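Local coordinates for toxin secretion ATP-binding protein (Vibrio parahaemolyticus RIMD 2210633, PDB 3B79) that probably takes part in ATP-driven export across the membrane as an ABC-type transporter, this chain being its N-terminal peptidase C39-like domain, at residues Asn10-Tyr14 and Thr97-Met103; Pro7-Ser11 and Gly79-Val83. One frame throughout, in Å; residues are numbered along the deposited sequence.

Contact 1: residues Asn10-Tyr14 and Thr97-Met103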
loop_
_atom_site.group_PDB
_atom_site.type_symbol
_atom_site.label_atom_id
_atom_site.label_comp_id
_atom_site.label_asym_id
_atom_site.label_seq_id
_atom_site.Cartn_x
_atom_site.Cartn_y
_atom_site.Cartn_z
ATOM N N ASN A 10 -2.320 2.567 -6.766
ATOM C CA ASN A 10 -1.753 3.808 -6.248
ATOM C C ASN A 10 -0.720 3.503 -5.159
ATOM O O ASN A 10 0.377 4.092 -5.114
ATOM C CB ASN A 10 -2.874 4.706 -5.685
ATOM C CG ASN A 10 -2.382 6.106 -5.342
ATOM O OD1 ASN A 10 -2.076 6.440 -4.148
ATOM N ND2 ASN A 10 -2.216 6.903 -6.360
ATOM N N SER A 11 -1.083 2.596 -4.252
ATOM C CA SER A 11 -0.173 2.271 -3.152
ATOM C C SER A 11 1.131 1.645 -3.686
ATOM O O SER A 11 2.227 1.967 -3.225
ATOM C CB SER A 11 -0.858 1.298 -2.169
ATOM O OG SER A 11 -2.014 1.896 -1.607
ATOM N N LEU A 12 1.009 0.744 -4.674
ATOM C CA LEU A 12 2.196 0.087 -5.219
ATOM C C LEU A 12 3.086 1.082 -5.959
ATOM O O LEU A 12 4.316 1.004 -5.856
ATOM C CB LEU A 12 1.747 -1.016 -6.191
ATOM C CG LEU A 12 2.883 -1.768 -6.869
ATOM C CD1 LEU A 12 3.782 -2.485 -5.853
ATOM C CD2 LEU A 12 2.317 -2.760 -7.917
ATOM N N ILE A 13 2.480 2.006 -6.697
ATOM C CA ILE A 13 3.262 3.029 -7.424
ATOM C C ILE A 13 4.010 3.868 -6.434
ATOM O O ILE A 13 5.207 4.157 -6.654
ATOM C CB ILE A 13 2.338 3.884 -8.301
ATOM C CG1 ILE A 13 1.948 3.073 -9.555
ATOM C CG2 ILE A 13 3.009 5.253 -8.699
ATOM C CD1 ILE A 13 3.001 2.904 -10.581
ATOM N N TYR A 14 3.364 4.262 -5.341
ATOM C CA TYR A 14 4.067 5.060 -4.317
ATOM C C TYR A 14 5.291 4.276 -3.824
ATOM O O TYR A 14 6.403 4.827 -3.763
ATOM C CB TYR A 14 3.153 5.418 -3.118
ATOM C CG TYR A 14 3.951 6.139 -2.066
ATOM C CD1 TYR A 14 4.087 7.520 -2.108
ATOM C CD2 TYR A 14 4.655 5.423 -1.095
ATOM C CE1 TYR A 14 4.887 8.159 -1.175
ATOM C CE2 TYR A 14 5.477 6.066 -0.185
ATOM C CZ TYR A 14 5.601 7.450 -0.234
ATOM O OH TYR A 14 6.446 8.061 0.716
ATOM N N THR A 97 -0.383 7.257 2.825
ATOM C CA THR A 97 -0.537 7.825 1.498
ATOM C C THR A 97 -1.762 7.158 0.926
ATOM O O THR A 97 -1.814 5.925 0.808
ATOM C CB THR A 97 0.712 7.596 0.641
ATOM O OG1 THR A 97 1.861 8.039 1.362
ATOM C CG2 THR A 97 0.677 8.363 -0.664
ATOM N N THR A 98 -2.762 7.965 0.573
ATOM C CA THR A 98 -4.063 7.426 0.188
ATOM C C THR A 98 -4.364 7.731 -1.266
ATOM O O THR A 98 -3.686 8.533 -1.913
ATOM C CB THR A 98 -5.183 8.012 1.056
ATOM O OG1 THR A 98 -5.330 9.415 0.747
ATOM C CG2 THR A 98 -4.868 7.842 2.550
ATOM N N LEU A 99 -5.442 7.130 -1.806
ATOM C CA LEU A 99 -5.800 7.447 -3.158
ATOM C C LEU A 99 -6.081 8.955 -3.328
ATOM O O LEU A 99 -5.699 9.548 -4.354
ATOM C CB LEU A 99 -7.049 6.648 -3.531
ATOM C CG LEU A 99 -7.400 6.607 -5.006
ATOM C CD1 LEU A 99 -6.277 6.049 -5.868
ATOM C CD2 LEU A 99 -8.673 5.739 -5.204
ATOM N N GLU A 100 -6.688 9.569 -2.305
ATOM C CA GLU A 100 -6.990 11.011 -2.394
ATOM C C GLU A 100 -5.753 11.873 -2.242
ATOM O O GLU A 100 -5.652 12.902 -2.919
ATOM C CB GLU A 100 -7.999 11.401 -1.314
ATOM C CG GLU A 100 -9.284 10.604 -1.377
ATOM C CD GLU A 100 -9.309 9.400 -0.401
ATOM O OE1 GLU A 100 -8.244 8.905 0.015
ATOM O OE2 GLU A 100 -10.416 8.962 -0.045
ATOM N N SER A 101 -4.797 11.457 -1.407
ATOM C CA SER A 101 -3.569 12.257 -1.219
ATOM C C SER A 101 -2.599 12.055 -2.376
ATOM O O SER A 101 -1.642 12.824 -2.533
ATOM C CB SER A 101 -2.911 12.009 0.147
ATOM O OG SER A 101 -2.152 10.804 0.189
ATOM N N GLY A 102 -2.806 10.989 -3.154
ATOM C CA GLY A 102 -2.032 10.731 -4.355
ATOM C C GLY A 102 -0.682 10.127 -4.011
ATOM O O GLY A 102 -0.601 8.971 -3.588
HETATM N N MSE A 103 0.371 10.937 -4.162
HETATM C CA MSE A 103 1.715 10.569 -3.830
HETATM C C MSE A 103 2.232 11.286 -2.584
HETATM O O MSE A 103 3.392 11.086 -2.231
HETATM C CB MSE A 103 2.646 10.883 -5.018
HETATM C CG MSE A 103 2.365 10.077 -6.288
HETATM SE SE MSE A 103 2.777 8.154 -6.045
HETATM C CE MSE A 103 1.009 7.450 -6.251
HETATM O O HOH W 1 -2.278 4.682 -1.701
#
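Met103, a selenomethionine, reaches from the loop onto helix 7-18 and covers the most surface of any residue in the contact. Its chain bends at chi2 (-67°) and again at chi3, which turns the methyl back toward the helix. CE lies 3.8 Å from Ile13 CG2. SE packs 4.0 Å from Tyr14 CB. The selenium is also set obliquely beside the Tyr14 ring, 5.5 Å from its centroid and 75° off the ring normal, a Met-aromatic contact. Earlier in the loop, Leu99 CD1 rests 3.7 Å from Asn10 CB.

The Tyr14 ring is met in two ways. Thr97 crosses it at about a right angle and puts OG1 over one face, toward the rim. This hydroxyl is hydrogen-bonded to Asn85 ND2. At the ring edge, near the plane, Met103 O approaches CE1 to 3.5 Å.

Water 1 gives a polar link. It is bonded to Ser11 OG and donates to Thr97 O, 2.8 Å away, though it has more acceptors in reach than protons.

The loop is shaped by its own bonds. Thr98 OG1 accepts from Ser101 N at 3.0 Å, an ST motif, while Thr98 N donates to Ser101 OG in return. Thr98 OG1 also donates to Glu100 OE1, on the anti side of the carboxylate.

The connection between antiparallel strands 93-97 and 106-109 holds this ST motif and packs on the first helix of the peptidase C39-like domain.

Contact 2: residues Pro7-Ser11 and Gly79-Val83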
loop_
_atom_site.group_PDB
_atom_site.type_symbol
_atom_site.label_atom_id
_atom_site.label_comp_id
_atom_site.label_asym_id
_atom_site.label_seq_id
_atom_site.Cartn_x
_atom_site.Cartn_y
_atom_site.Cartn_z
ATOM N N PRO A 7 -6.958 1.832 -5.818
ATOM C CA PRO A 7 -6.189 2.136 -4.600
ATOM C C PRO A 7 -4.925 1.277 -4.435
ATOM O O PRO A 7 -3.918 1.797 -3.971
ATOM C CB PRO A 7 -7.170 1.821 -3.456
ATOM C CG PRO A 7 -8.416 1.423 -4.046
ATOM C CD PRO A 7 -8.329 1.359 -5.539
ATOM N N LEU A 8 -4.973 -0.021 -4.754
ATOM C CA LEU A 8 -3.809 -0.870 -4.595
ATOM C C LEU A 8 -2.724 -0.473 -5.573
ATOM O O LEU A 8 -1.535 -0.505 -5.230
ATOM C CB LEU A 8 -4.160 -2.355 -4.759
ATOM C CG LEU A 8 -4.646 -3.139 -3.552
ATOM C CD1 LEU A 8 -4.958 -4.507 -4.051
ATOM C CD2 LEU A 8 -3.636 -3.176 -2.407
ATOM N N LEU A 9 -3.102 -0.130 -6.797
ATOM C CA LEU A 9 -2.131 0.330 -7.780
ATOM C C LEU A 9 -1.506 1.649 -7.306
ATOM O O LEU A 9 -0.280 1.832 -7.408
ATOM C CB LEU A 9 -2.798 0.497 -9.166
ATOM C CG LEU A 9 -1.833 0.917 -10.301
ATOM C CD1 LEU A 9 -0.648 -0.027 -10.450
ATOM C CD2 LEU A 9 -2.631 0.984 -11.634
ATOM N N ASN A 10 -2.320 2.567 -6.766
ATOM C CA ASN A 10 -1.753 3.808 -6.248
ATOM C C ASN A 10 -0.720 3.503 -5.159
ATOM O O ASN A 10 0.377 4.092 -5.114
ATOM C CB ASN A 10 -2.874 4.706 -5.685
ATOM C CG ASN A 10 -2.382 6.106 -5.342
ATOM O OD1 ASN A 10 -2.076 6.440 -4.148
ATOM N ND2 ASN A 10 -2.216 6.903 -6.360
ATOM N N SER A 11 -1.083 2.596 -4.252
ATOM C CA SER A 11 -0.173 2.271 -3.152
ATOM C C SER A 11 1.131 1.645 -3.686
ATOM O O SER A 11 2.227 1.967 -3.225
ATOM C CB SER A 11 -0.858 1.298 -2.169
ATOM O OG SER A 11 -2.014 1.896 -1.607
ATOM N N GLY A 79 -12.487 -2.938 0.014
ATOM C CA GLY A 79 -11.642 -3.000 -1.186
ATOM C C GLY A 79 -10.691 -1.820 -1.308
ATOM O O GLY A 79 -10.178 -1.567 -2.383
ATOM N N ASP A 80 -10.463 -1.090 -0.221
ATOM C CA ASP A 80 -9.577 0.062 -0.255
ATOM C C ASP A 80 -8.194 -0.341 0.266
ATOM O O ASP A 80 -8.009 -1.443 0.820
ATOM C CB ASP A 80 -10.176 1.207 0.566
ATOM C CG ASP A 80 -9.481 2.535 0.346
ATOM O OD1 ASP A 80 -8.834 2.812 -0.719
ATOM O OD2 ASP A 80 -9.636 3.374 1.281
ATOM N N SER A 81 -7.229 0.555 0.103
ATOM C CA SER A 81 -5.851 0.303 0.562
ATOM C C SER A 81 -5.173 1.639 0.748
ATOM O O SER A 81 -5.587 2.657 0.161
ATOM C CB SER A 81 -5.057 -0.517 -0.456
ATOM O OG SER A 81 -4.766 0.272 -1.602
ATOM N N CYS A 82 -4.103 1.613 1.509
ATOM C CA CYS A 82 -3.245 2.787 1.595
ATOM C C CYS A 82 -1.816 2.359 1.878
ATOM O O CYS A 82 -1.553 1.195 2.206
ATOM C CB CYS A 82 -3.708 3.808 2.650
ATOM S SG CYS A 82 -3.583 3.220 4.369
ATOM N N VAL A 83 -0.888 3.296 1.714
ATOM C CA VAL A 83 0.461 3.078 2.193
ATOM C C VAL A 83 0.499 3.514 3.658
ATOM O O VAL A 83 -0.030 4.582 3.998
ATOM C CB VAL A 83 1.502 3.908 1.408
ATOM C CG1 VAL A 83 2.917 3.625 1.869
ATOM C CG2 VAL A 83 1.361 3.589 -0.087
HETATM O O HOH W 2 -4.727 3.822 -2.309
#
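Ser81 points from the strand at the first turn of helix 7-18. With chi1 at 71°, its OG sits between its own backbone N and carbonyl carbon and projects toward Pro7. OG comes 2.9 Å from Pro7 O, but at an angle too poor for a hydrogen bond. Leu8 CD2 packs 3.6 Å from Ser81 CB.

Ser11, one turn on, also points at the strand. Its OG is 3.2 Å from Ser81 OG, hydroxyl against hydroxyl. Pro7 O is likewise within reach of Ser11 OG, at 3.0 Å. The CB of Ser11 meets Val83 CG2 at 3.8 Å, and the same methyl lies near Ser11 O.

At the outer end, Pro7 and Asp80 cross at a slant. Asp80 leaves the strand away from the helix, yet its OD1 returns to 3.4 Å from Pro7 CB. That oxygen also takes a weak bond from Ser81 N.

Short helix and strand segments run nearly parallel, 11° apart, with their axes 7.0 Å from each other at closest approach. Small serines suit so near an approach.

Water 2 donates to Pro7 O and to Ser81 O, although other acceptors compete for its protons. Pro7 O is also the acceptor for Ser11 N within the helix. The polar link established between helix start and strand is therefore this water; the rest is close packing of the serines, the Pro7 ring and the Leu8 and Val83 methyls.

How the contacts relate
Both contacts use helix 7-18 and share Asn10 and Ser11; their centres lie about 7 Å apart. Contact 2 sets the start of the helix on strand 80-88, and contact 1 sets the next turns against the end of strand 93-97 and the loop after it. The sheet joins the two directly: Thr97 O lies 2.9 Å from Val83 N, a probable hydrogen bond between the neighbouring strands. Tyr14 CD2 packs 3.9 Å from Val83 CG1, and Leu99 CD1 sits 4.1 Å from Pro7 CA. Ser11 points toward strand 80-88 and is linked to Thr97 O through water 1. Together the contacts seat the helix on the antiparallel sheet of the peptidase C39-like domain.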